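Local coordinates for YopX protein (Bacillus subtilis, PDB 2I2L), which is of unknown function but is encoded by the SPbeta prophage and assembles into a homodimer built from antiparallel beta sheets, at residues Y66-V71 with I117-D122; N2-V7 with G62-D67; G20-I25 with T32-Y37. One frame throughout, in Å; residues are numbered along the deposited sequence.

Segment 2-7 opens contact 2 at the N terminus, and the loop it starts holds the whole of contact 3, the hairpin of 20-25 with 32-37, before 62-67 closes it. Contact 3 is thus nested inside contact 2, and the two touch where Tyr5 and Val7 pack on Leu23 and Leu33. Contact 1 begins where contact 2 ends, the two sharing Tyr66 and Asp67, and closes at 117-122. Contact 2 belongs to the four-stranded sheet near the N terminus, contact 3 to a three-stranded sheet reaching the second subunit, and contact 1 to the five-stranded sheet. Arg6 and Arg68 lie close between contacts 1 and 2; contacts 1 and 3 do not touch.

Contact 1 of 3, residues Y66-V71 with I117-D122; sequences YDRSIV and IEVIGD
Ile70 packs on Val119 and Ile117 where strand 68-74 runs antiparallel to strand 115-122, an outermost strand of the five-stranded sheet, and a beta bulge interrupts the pairing. Ser69 is opposite Gly121, but Ile70 is opposite Val119, which makes Ile120 the extra residue. The amide of Ile120 still bonds inward, its N lying 3.2 Å from Ser69 O in a nearly straight bond (170°), and Val71 N reaches Glu118 O at 3.0 Å. A further bond from Ser69 N to Gly121 O is less certain, since the position of that carbonyl oxygen is less sure in the model. Glycine suits position 121 because, with phi at 160°, a beta carbon would press on the carbonyl O of Ile120.

Ile70 and Val119 share one face of the sheet, their branches meeting at 3.6 Å from Ile70 CG2 to Val119 CG2. The CG1-CD1 branch of Ile70 meets Ile117, whose CG2 lies 3.6 Å from Ile70 CD1. The branched side chains of Ile70 and Val119 suit this face, each offering methyls to its neighbour. Val119 has CG1 anti to the backbone N (chi1 -176°), and this methyl meets Arg68 at NE, while CG2 of Val119 lies over one guanidinium face, toward its rim. The bent arginine chain crosses the valine at about a right angle. At the other end of the pairing Val71 and Glu118 lie side by side, with Val71 CG1 3.7 Å from Glu118 CB.

Further out, Ile70 also leans on Val86 of strand 81-89, and Asp122 OD1 accepts a hydrogen bond from the backbone N of Gln125.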
loop_
_atom_site.group_PDB
_atom_site.type_symbol
_atom_site.label_atom_id
_atom_site.label_comp_id
_atom_site.label_asym_id
_atom_site.label_seq_id
_atom_site.Cartn_x
_atom_site.Cartn_y
_atom_site.Cartn_z
ATOM N N TYR B 66 -6.436 5.988 4.564
ATOM C CA TYR B 66 -6.760 4.573 4.339
ATOM C C TYR B 66 -7.769 4.463 3.185
ATOM O O TYR B 66 -7.623 5.171 2.199
ATOM C CB TYR B 66 -7.318 3.980 5.632
ATOM C CG TYR B 66 -6.379 4.110 6.827
ATOM C CD1 TYR B 66 -5.494 3.075 7.168
ATOM C CD2 TYR B 66 -6.380 5.262 7.613
ATOM C CE1 TYR B 66 -4.642 3.177 8.258
ATOM C CE2 TYR B 66 -5.529 5.381 8.708
ATOM C CZ TYR B 66 -4.659 4.333 9.030
ATOM O OH TYR B 66 -3.825 4.445 10.129
ATOM N N ASP B 67 -8.786 3.606 3.281
ATOM C CA ASP B 67 -9.760 3.503 2.181
ATOM C C ASP B 67 -11.139 4.093 2.490
ATOM O O ASP B 67 -12.169 3.421 2.375
ATOM C CB ASP B 67 -9.881 2.055 1.757
ATOM C CG ASP B 67 -8.564 1.508 1.250
ATOM O OD1 ASP B 67 -7.619 1.461 2.068
ATOM O OD2 ASP B 67 -8.469 1.144 0.050
ATOM N N ARG B 68 -11.132 5.384 2.825
ATOM C CA ARG B 68 -12.322 6.135 3.227
ATOM C C ARG B 68 -12.968 7.078 2.203
ATOM O O ARG B 68 -12.593 7.102 1.031
ATOM C CB ARG B 68 -11.961 6.944 4.467
ATOM C CG ARG B 68 -10.810 7.888 4.214
ATOM C CD ARG B 68 -9.571 7.488 4.985
ATOM N NE ARG B 68 -9.659 7.850 6.398
ATOM C CZ ARG B 68 -8.603 8.074 7.182
ATOM N NH1 ARG B 68 -7.371 7.974 6.692
ATOM N NH2 ARG B 68 -8.776 8.404 8.458
ATOM N N SER B 69 -13.951 7.850 2.677
ATOM C CA SER B 69 -14.683 8.830 1.860
ATOM C C SER B 69 -14.106 10.221 2.120
ATOM O O SER B 69 -13.831 10.576 3.261
ATOM C CB SER B 69 -16.178 8.850 2.229
ATOM O OG SER B 69 -16.807 7.595 2.028
ATOM N N ILE B 70 -13.913 11.008 1.072
ATOM C CA ILE B 70 -13.381 12.353 1.252
ATOM C C ILE B 70 -14.143 13.335 0.380
ATOM O O ILE B 70 -14.805 12.941 -0.585
ATOM C CB ILE B 70 -11.861 12.440 0.905
ATOM C CG1 ILE B 70 -11.597 11.938 -0.510
ATOM C CG2 ILE B 70 -11.055 11.621 1.868
ATOM C CD1 ILE B 70 -11.628 13.023 -1.569
ATOM N N VAL B 71 -14.060 14.613 0.728
ATOM C CA VAL B 71 -14.734 15.640 -0.048
ATOM C C VAL B 71 -13.724 16.538 -0.757
ATOM O O VAL B 71 -13.134 17.433 -0.152
ATOM C CB VAL B 71 -15.670 16.505 0.845
ATOM C CG1 VAL B 71 -14.899 17.068 2.034
ATOM C CG2 VAL B 71 -16.292 17.636 0.016
ATOM N N ILE B 117 -8.462 18.049 -0.103
ATOM C CA ILE B 117 -9.085 16.796 0.266
ATOM C C ILE B 117 -9.325 16.804 1.763
ATOM O O ILE B 117 -8.470 17.244 2.530
ATOM C CB ILE B 117 -8.190 15.616 -0.119
ATOM C CG1 ILE B 117 -7.984 15.620 -1.639
ATOM C CG2 ILE B 117 -8.813 14.315 0.357
ATOM C CD1 ILE B 117 -7.048 14.551 -2.145
ATOM N N GLU B 118 -10.494 16.324 2.172
ATOM C CA GLU B 118 -10.866 16.299 3.578
ATOM C C GLU B 118 -11.618 15.016 3.895
ATOM O O GLU B 118 -12.737 14.808 3.418
ATOM C CB GLU B 118 -11.754 17.496 3.883
ATOM C CG GLU B 118 -12.167 17.645 5.329
ATOM C CD GLU B 118 -13.325 18.621 5.483
ATOM O OE1 GLU B 118 -13.305 19.690 4.826
ATOM O OE2 GLU B 118 -14.256 18.321 6.260
ATOM N N VAL B 119 -11.008 14.152 4.695
ATOM C CA VAL B 119 -11.655 12.898 5.055
ATOM C C VAL B 119 -12.827 13.238 5.953
ATOM O O VAL B 119 -12.710 14.123 6.801
ATOM C CB VAL B 119 -10.700 11.962 5.830
ATOM C CG1 VAL B 119 -11.388 10.639 6.098
ATOM C CG2 VAL B 119 -9.412 11.736 5.039
ATOM N N ILE B 120 -13.956 12.555 5.761
ATOM C CA ILE B 120 -15.143 12.791 6.583
ATOM C C ILE B 120 -15.739 11.479 7.063
ATOM O O ILE B 120 -16.740 11.466 7.780
ATOM C CB ILE B 120 -16.250 13.570 5.822
ATOM C CG1 ILE B 120 -16.511 12.914 4.465
ATOM C CG2 ILE B 120 -15.861 15.035 5.682
ATOM C CD1 ILE B 120 -17.640 13.538 3.678
ATOM N N GLY B 121 -15.122 10.373 6.661
ATOM C CA GLY B 121 -15.608 9.069 7.077
ATOM C C GLY B 121 -15.112 7.970 6.162
ATOM O O GLY B 121 -14.228 8.202 5.340
ATOM N N ASP B 122 -15.672 6.771 6.309
ATOM C CA ASP B 122 -15.292 5.635 5.473
ATOM C C ASP B 122 -16.509 4.852 5.006
ATOM O O ASP B 122 -17.618 5.043 5.502
ATOM C CB ASP B 122 -14.331 4.713 6.221
ATOM C CG ASP B 122 -14.846 4.313 7.582
ATOM O OD1 ASP B 122 -15.748 3.450 7.657
ATOM O OD2 ASP B 122 -14.346 4.873 8.578
#

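Contact 2 of 3, residues N2-V7 with G62-D67; sequences NTAYRV and GKFIYD
The line from Ala4 CA to Arg6 CA runs at 38° to that from Phe64 CA to Asp67 CA, without a hydrogen bond between the segments and with Tyr5 CA 7.1 Å from Tyr66 CA, so side chains make the contact. Ala4 sets its methyl squarely on Phe64: CB stands 3.7 Å from the ring centroid and only 8° off the normal, a CH-pi contact for which a small side chain is well suited. The same CB meets the phenol end of Tyr66, at 3.6 Å from OH.

Tyr66 is held from two directions. Tyr5 N comes to the edge of its ring, in plane, 3.4 Å from CE1, while Arg6 lies over one ring face and crosses it obliquely. CG of Arg6, set between the backbone N and the carbonyl carbon (chi1 45°), approaches Tyr66 CD1 at 3.4 Å.

Both segments belong to the four-stranded antiparallel sheet, where strands 5-8 and 63-65 flank strand 53-60: Arg6 pairs with Met55 and Ile65 with Ala58. The contact therefore reaches across strand 53-60, to which both neighbours run antiparallel, hence the roughly common direction of its two segments.

Farther along, the arginine bends at chi2 and chi3 and brings its guanidinium against Tyr66 CB, which stands over the centre of one face, 3.4 Å from Arg6 CZ. The planes of the guanidinium and the Tyr66 ring are 21° apart. Arg6 NE bonds to Tyr15 OH, whose ring meets that of Tyr66. On the far side of segment 2-7, Thr3 and Tyr5 pack on Ile25 of the second subunit.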
loop_
_atom_site.group_PDB
_atom_site.type_symbol
_atom_site.label_atom_id
_atom_site.label_comp_id
_atom_site.label_asym_id
_atom_site.label_seq_id
_atom_site.Cartn_x
_atom_site.Cartn_y
_atom_site.Cartn_z
ATOM N N ASN B 2 6.161 2.070 7.099
ATOM C CA ASN B 2 5.189 1.436 6.209
ATOM C C ASN B 2 4.430 0.450 7.079
ATOM O O ASN B 2 4.719 -0.745 7.075
ATOM C CB ASN B 2 5.933 0.691 5.104
ATOM C CG ASN B 2 7.266 0.136 5.583
ATOM O OD1 ASN B 2 7.328 -0.677 6.509
ATOM N ND2 ASN B 2 8.343 0.587 4.957
ATOM N N THR B 3 3.460 0.937 7.834
ATOM C CA THR B 3 2.763 0.029 8.715
ATOM C C THR B 3 1.313 0.354 9.024
ATOM O O THR B 3 0.564 -0.521 9.446
ATOM C CB THR B 3 3.581 -0.127 10.021
ATOM O OG1 THR B 3 4.457 -1.251 9.884
ATOM C CG2 THR B 3 2.683 -0.317 11.222
ATOM N N ALA B 4 0.911 1.599 8.800
ATOM C CA ALA B 4 -0.468 2.015 9.078
ATOM C C ALA B 4 -1.527 1.148 8.399
ATOM O O ALA B 4 -1.451 0.853 7.201
ATOM C CB ALA B 4 -0.676 3.478 8.681
ATOM N N TYR B 5 -2.511 0.738 9.191
ATOM C CA TYR B 5 -3.623 -0.057 8.693
ATOM C C TYR B 5 -4.761 0.086 9.698
ATOM O O TYR B 5 -4.568 0.608 10.805
ATOM C CB TYR B 5 -3.238 -1.542 8.549
ATOM C CG TYR B 5 -3.135 -2.279 9.858
ATOM C CD1 TYR B 5 -1.936 -2.327 10.550
ATOM C CD2 TYR B 5 -4.269 -2.841 10.456
ATOM C CE1 TYR B 5 -1.858 -2.903 11.816
ATOM C CE2 TYR B 5 -4.210 -3.412 11.716
ATOM C CZ TYR B 5 -2.998 -3.437 12.398
ATOM O OH TYR B 5 -2.918 -3.942 13.682
ATOM N N ARG B 6 -5.943 -0.359 9.286
ATOM C CA ARG B 6 -7.142 -0.349 10.120
ATOM C C ARG B 6 -7.985 -1.545 9.676
ATOM O O ARG B 6 -8.009 -1.893 8.496
ATOM C CB ARG B 6 -7.943 0.958 9.940
ATOM C CG ARG B 6 -8.103 1.388 8.492
ATOM C CD ARG B 6 -9.518 1.827 8.133
ATOM N NE ARG B 6 -9.718 3.275 8.189
ATOM C CZ ARG B 6 -10.286 3.987 7.213
ATOM N NH1 ARG B 6 -10.714 3.395 6.098
ATOM N NH2 ARG B 6 -10.425 5.301 7.348
ATOM N N VAL B 7 -8.641 -2.203 10.621
ATOM C CA VAL B 7 -9.492 -3.327 10.267
ATOM C C VAL B 7 -10.890 -3.123 10.797
ATOM O O VAL B 7 -11.092 -2.694 11.936
ATOM C CB VAL B 7 -8.975 -4.672 10.815
ATOM C CG1 VAL B 7 -7.704 -5.076 10.114
ATOM C CG2 VAL B 7 -8.748 -4.565 12.288
ATOM N N GLY B 62 1.200 14.817 4.798
ATOM C CA GLY B 62 1.360 14.721 6.237
ATOM C C GLY B 62 0.411 13.753 6.914
ATOM O O GLY B 62 0.797 13.046 7.842
ATOM N N LYS B 63 -0.834 13.710 6.459
ATOM C CA LYS B 63 -1.819 12.819 7.060
ATOM C C LYS B 63 -1.721 11.421 6.448
ATOM O O LYS B 63 -1.221 11.251 5.327
ATOM C CB LYS B 63 -3.241 13.352 6.826
ATOM C CG LYS B 63 -3.370 14.867 6.620
ATOM C CD LYS B 63 -3.239 15.664 7.924
ATOM C CE LYS B 63 -3.449 17.169 7.692
ATOM N NZ LYS B 63 -2.396 17.800 6.837
ATOM N N PHE B 64 -2.194 10.423 7.197
ATOM C CA PHE B 64 -2.234 9.040 6.730
ATOM C C PHE B 64 -3.656 8.846 6.208
ATOM O O PHE B 64 -4.612 9.254 6.862
ATOM C CB PHE B 64 -1.977 8.073 7.884
ATOM C CG PHE B 64 -0.644 7.398 7.817
ATOM C CD1 PHE B 64 0.234 7.452 8.900
ATOM C CD2 PHE B 64 -0.255 6.716 6.667
ATOM C CE1 PHE B 64 1.483 6.835 8.837
ATOM C CE2 PHE B 64 0.986 6.096 6.592
ATOM C CZ PHE B 64 1.862 6.155 7.679
ATOM N N ILE B 65 -3.803 8.247 5.033
ATOM C CA ILE B 65 -5.128 8.037 4.469
ATOM C C ILE B 65 -5.304 6.556 4.139
ATOM O O ILE B 65 -4.423 5.940 3.535
ATOM C CB ILE B 65 -5.330 8.928 3.201
ATOM C CG1 ILE B 65 -6.789 9.377 3.098
ATOM C CG2 ILE B 65 -4.959 8.169 1.951
ATOM C CD1 ILE B 65 -7.029 10.488 2.069
ATOM N N TYR B 66 -6.436 5.988 4.564
ATOM C CA TYR B 66 -6.760 4.573 4.339
ATOM C C TYR B 66 -7.769 4.463 3.185
ATOM O O TYR B 66 -7.623 5.171 2.199
ATOM C CB TYR B 66 -7.318 3.980 5.632
ATOM C CG TYR B 66 -6.379 4.110 6.827
ATOM C CD1 TYR B 66 -5.494 3.075 7.168
ATOM C CD2 TYR B 66 -6.380 5.262 7.613
ATOM C CE1 TYR B 66 -4.642 3.177 8.258
ATOM C CE2 TYR B 66 -5.529 5.381 8.708
ATOM C CZ TYR B 66 -4.659 4.333 9.030
ATOM O OH TYR B 66 -3.825 4.445 10.129
ATOM N N ASP B 67 -8.786 3.606 3.281
ATOM C CA ASP B 67 -9.760 3.503 2.181
ATOM C C ASP B 67 -11.139 4.093 2.490
ATOM O O ASP B 67 -12.169 3.421 2.375
ATOM C CB ASP B 67 -9.881 2.055 1.757
ATOM C CG ASP B 67 -8.564 1.508 1.250
ATOM O OD1 ASP B 67 -7.619 1.461 2.068
ATOM O OD2 ASP B 67 -8.469 1.144 0.050
#

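Contact 3 of 3, residues G20-I25 with T32-Y37; sequences GLSLII and TLKRLY
Leu21 and Leu33 cross obliquely on one face of a beta hairpin, strands 21-25 and 31-36 with the turn that joins them, with Leu21 CD2 3.8 Å from Leu33 CD2. Leu23 follows on the same face, more loosely joined to Leu33, and the apolar branches suit it because Tyr5 of strand 5-8 covers both. Leu21 has a second neighbour in Arg35. Its CD1 lies over one face of the guanidinium, toward the rim, 3.4 Å from Arg35 CZ; CG of the arginine is anti to the backbone N (chi1 167°), and the later bend at chi3 goes with a guanidinium turned face-on to the Leu21 methyl.

The opposite face carries Ser22, Ile24, Thr32 and Lys34. Ile24 and Lys34 cross at about a right angle, CG1 of the isoleucine resting on Lys34 CG at 3.6 Å, so the lysine's aliphatic part packs while its amine end turns off from strand 21-25. Thr32 OG1 bonds to Asp46 OD1 on strand 41-46, the third strand of the sheet.

Backbone pairing is regular: Lys34 N to Ser22 O and Ile24 N to Thr32 O are among five bonds. Across the dimer interface, Leu23, Ile24 and Ile25 pair antiparallel with a strand of the second subunit, and the sheet continues. At the open end Gly20 has phi 73°, a backbone angle that glycine adopts easily, and Gly20 O accepts a hydrogen bond from Leu36 N, 2.9 Å away.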
loop_
_atom_site.group_PDB
_atom_site.type_symbol
_atom_site.label_atom_id
_atom_site.label_comp_id
_atom_site.label_asym_id
_atom_site.label_seq_id
_atom_site.Cartn_x
_atom_site.Cartn_y
_atom_site.Cartn_z
ATOM N N GLY B 20 -2.261 -2.728 22.246
ATOM C CA GLY B 20 -2.263 -4.178 22.109
ATOM C C GLY B 20 -2.669 -4.866 20.814
ATOM O O GLY B 20 -2.671 -6.098 20.768
ATOM N N LEU B 21 -3.012 -4.118 19.768
ATOM C CA LEU B 21 -3.404 -4.756 18.520
ATOM C C LEU B 21 -2.220 -5.164 17.680
ATOM O O LEU B 21 -1.320 -4.361 17.430
ATOM C CB LEU B 21 -4.279 -3.834 17.681
ATOM C CG LEU B 21 -5.786 -3.982 17.842
ATOM C CD1 LEU B 21 -6.181 -3.502 19.236
ATOM C CD2 LEU B 21 -6.507 -3.175 16.751
ATOM N N SER B 22 -2.217 -6.411 17.232
ATOM C CA SER B 22 -1.143 -6.875 16.372
ATOM C C SER B 22 -1.764 -7.568 15.166
ATOM O O SER B 22 -2.553 -8.493 15.315
ATOM C CB SER B 22 -0.224 -7.848 17.111
ATOM O OG SER B 22 -0.787 -9.148 17.165
ATOM N N LEU B 23 -1.416 -7.099 13.973
ATOM C CA LEU B 23 -1.917 -7.666 12.730
ATOM C C LEU B 23 -1.003 -8.817 12.283
ATOM O O LEU B 23 0.219 -8.673 12.237
ATOM C CB LEU B 23 -1.943 -6.586 11.658
ATOM C CG LEU B 23 -2.628 -6.989 10.357
ATOM C CD1 LEU B 23 -4.097 -7.308 10.632
ATOM C CD2 LEU B 23 -2.495 -5.846 9.348
ATOM N N ILE B 24 -1.592 -9.955 11.949
ATOM C CA ILE B 24 -0.795 -11.105 11.538
ATOM C C ILE B 24 -1.083 -11.570 10.120
ATOM O O ILE B 24 -2.175 -12.057 9.830
ATOM C CB ILE B 24 -1.023 -12.337 12.481
ATOM C CG1 ILE B 24 -1.101 -11.879 13.943
ATOM C CG2 ILE B 24 0.092 -13.373 12.274
ATOM C CD1 ILE B 24 0.095 -11.051 14.414
ATOM N N ILE B 25 -0.091 -11.452 9.251
ATOM C CA ILE B 25 -0.237 -11.891 7.872
ATOM C C ILE B 25 0.341 -13.305 7.730
ATOM O O ILE B 25 1.526 -13.527 7.983
ATOM C CB ILE B 25 0.519 -10.953 6.914
ATOM C CG1 ILE B 25 -0.172 -9.595 6.854
ATOM C CG2 ILE B 25 0.594 -11.582 5.535
ATOM C CD1 ILE B 25 0.612 -8.564 6.122
ATOM N N THR B 32 -4.938 -11.835 10.414
ATOM C CA THR B 32 -5.689 -11.984 11.652
ATOM C C THR B 32 -5.377 -10.864 12.620
ATOM O O THR B 32 -4.220 -10.641 12.964
ATOM C CB THR B 32 -5.328 -13.282 12.354
ATOM O OG1 THR B 32 -5.618 -14.391 11.495
ATOM C CG2 THR B 32 -6.103 -13.400 13.655
ATOM N N LEU B 33 -6.401 -10.164 13.075
ATOM C CA LEU B 33 -6.164 -9.099 14.022
ATOM C C LEU B 33 -6.129 -9.697 15.422
ATOM O O LEU B 33 -7.130 -10.220 15.894
ATOM C CB LEU B 33 -7.263 -8.051 13.949
ATOM C CG LEU B 33 -6.991 -6.903 14.917
ATOM C CD1 LEU B 33 -5.872 -6.025 14.369
ATOM C CD2 LEU B 33 -8.258 -6.087 15.123
ATOM N N LYS B 34 -4.971 -9.641 16.074
ATOM C CA LYS B 34 -4.839 -10.157 17.433
ATOM C C LYS B 34 -4.815 -8.969 18.394
ATOM O O LYS B 34 -4.645 -7.824 17.970
ATOM C CB LYS B 34 -3.542 -10.957 17.600
ATOM C CG LYS B 34 -3.388 -12.162 16.682
ATOM C CD LYS B 34 -4.503 -13.175 16.883
ATOM C CE LYS B 34 -4.149 -14.526 16.268
ATOM N NZ LYS B 34 -3.116 -15.246 17.065
ATOM N N ARG B 35 -4.992 -9.252 19.683
ATOM C CA ARG B 35 -4.976 -8.233 20.726
ATOM C C ARG B 35 -4.455 -8.860 22.018
ATOM O O ARG B 35 -4.960 -9.886 22.477
ATOM C CB ARG B 35 -6.382 -7.674 20.947
ATOM C CG ARG B 35 -6.517 -6.838 22.215
ATOM C CD ARG B 35 -7.985 -6.602 22.600
ATOM N NE ARG B 35 -8.638 -5.575 21.789
ATOM C CZ ARG B 35 -8.315 -4.280 21.811
ATOM N NH1 ARG B 35 -7.344 -3.839 22.605
ATOM N NH2 ARG B 35 -8.962 -3.420 21.030
ATOM N N LEU B 36 -3.434 -8.240 22.595
ATOM C CA LEU B 36 -2.830 -8.726 23.827
ATOM C C LEU B 36 -3.568 -8.155 25.039
ATOM O O LEU B 36 -3.602 -6.938 25.248
ATOM C CB LEU B 36 -1.349 -8.335 23.856
ATOM C CG LEU B 36 -0.452 -9.071 24.847
ATOM C CD1 LEU B 36 -0.868 -8.706 26.247
ATOM C CD2 LEU B 36 -0.547 -10.571 24.632
ATOM N N TYR B 37 -4.149 -9.047 25.838
ATOM C CA TYR B 37 -4.921 -8.672 27.026
ATOM C C TYR B 37 -4.016 -8.418 28.239
ATOM O O TYR B 37 -3.660 -7.270 28.536
ATOM C CB TYR B 37 -5.922 -9.783 27.324
ATOM C CG TYR B 37 -7.268 -9.275 27.760
ATOM C CD1 TYR B 37 -7.494 -8.889 29.084
ATOM C CD2 TYR B 37 -8.314 -9.155 26.849
ATOM C CE1 TYR B 37 -8.737 -8.397 29.495
ATOM C CE2 TYR B 37 -9.560 -8.658 27.248
ATOM C CZ TYR B 37 -9.766 -8.284 28.568
ATOM O OH TYR B 37 -10.999 -7.807 28.965
#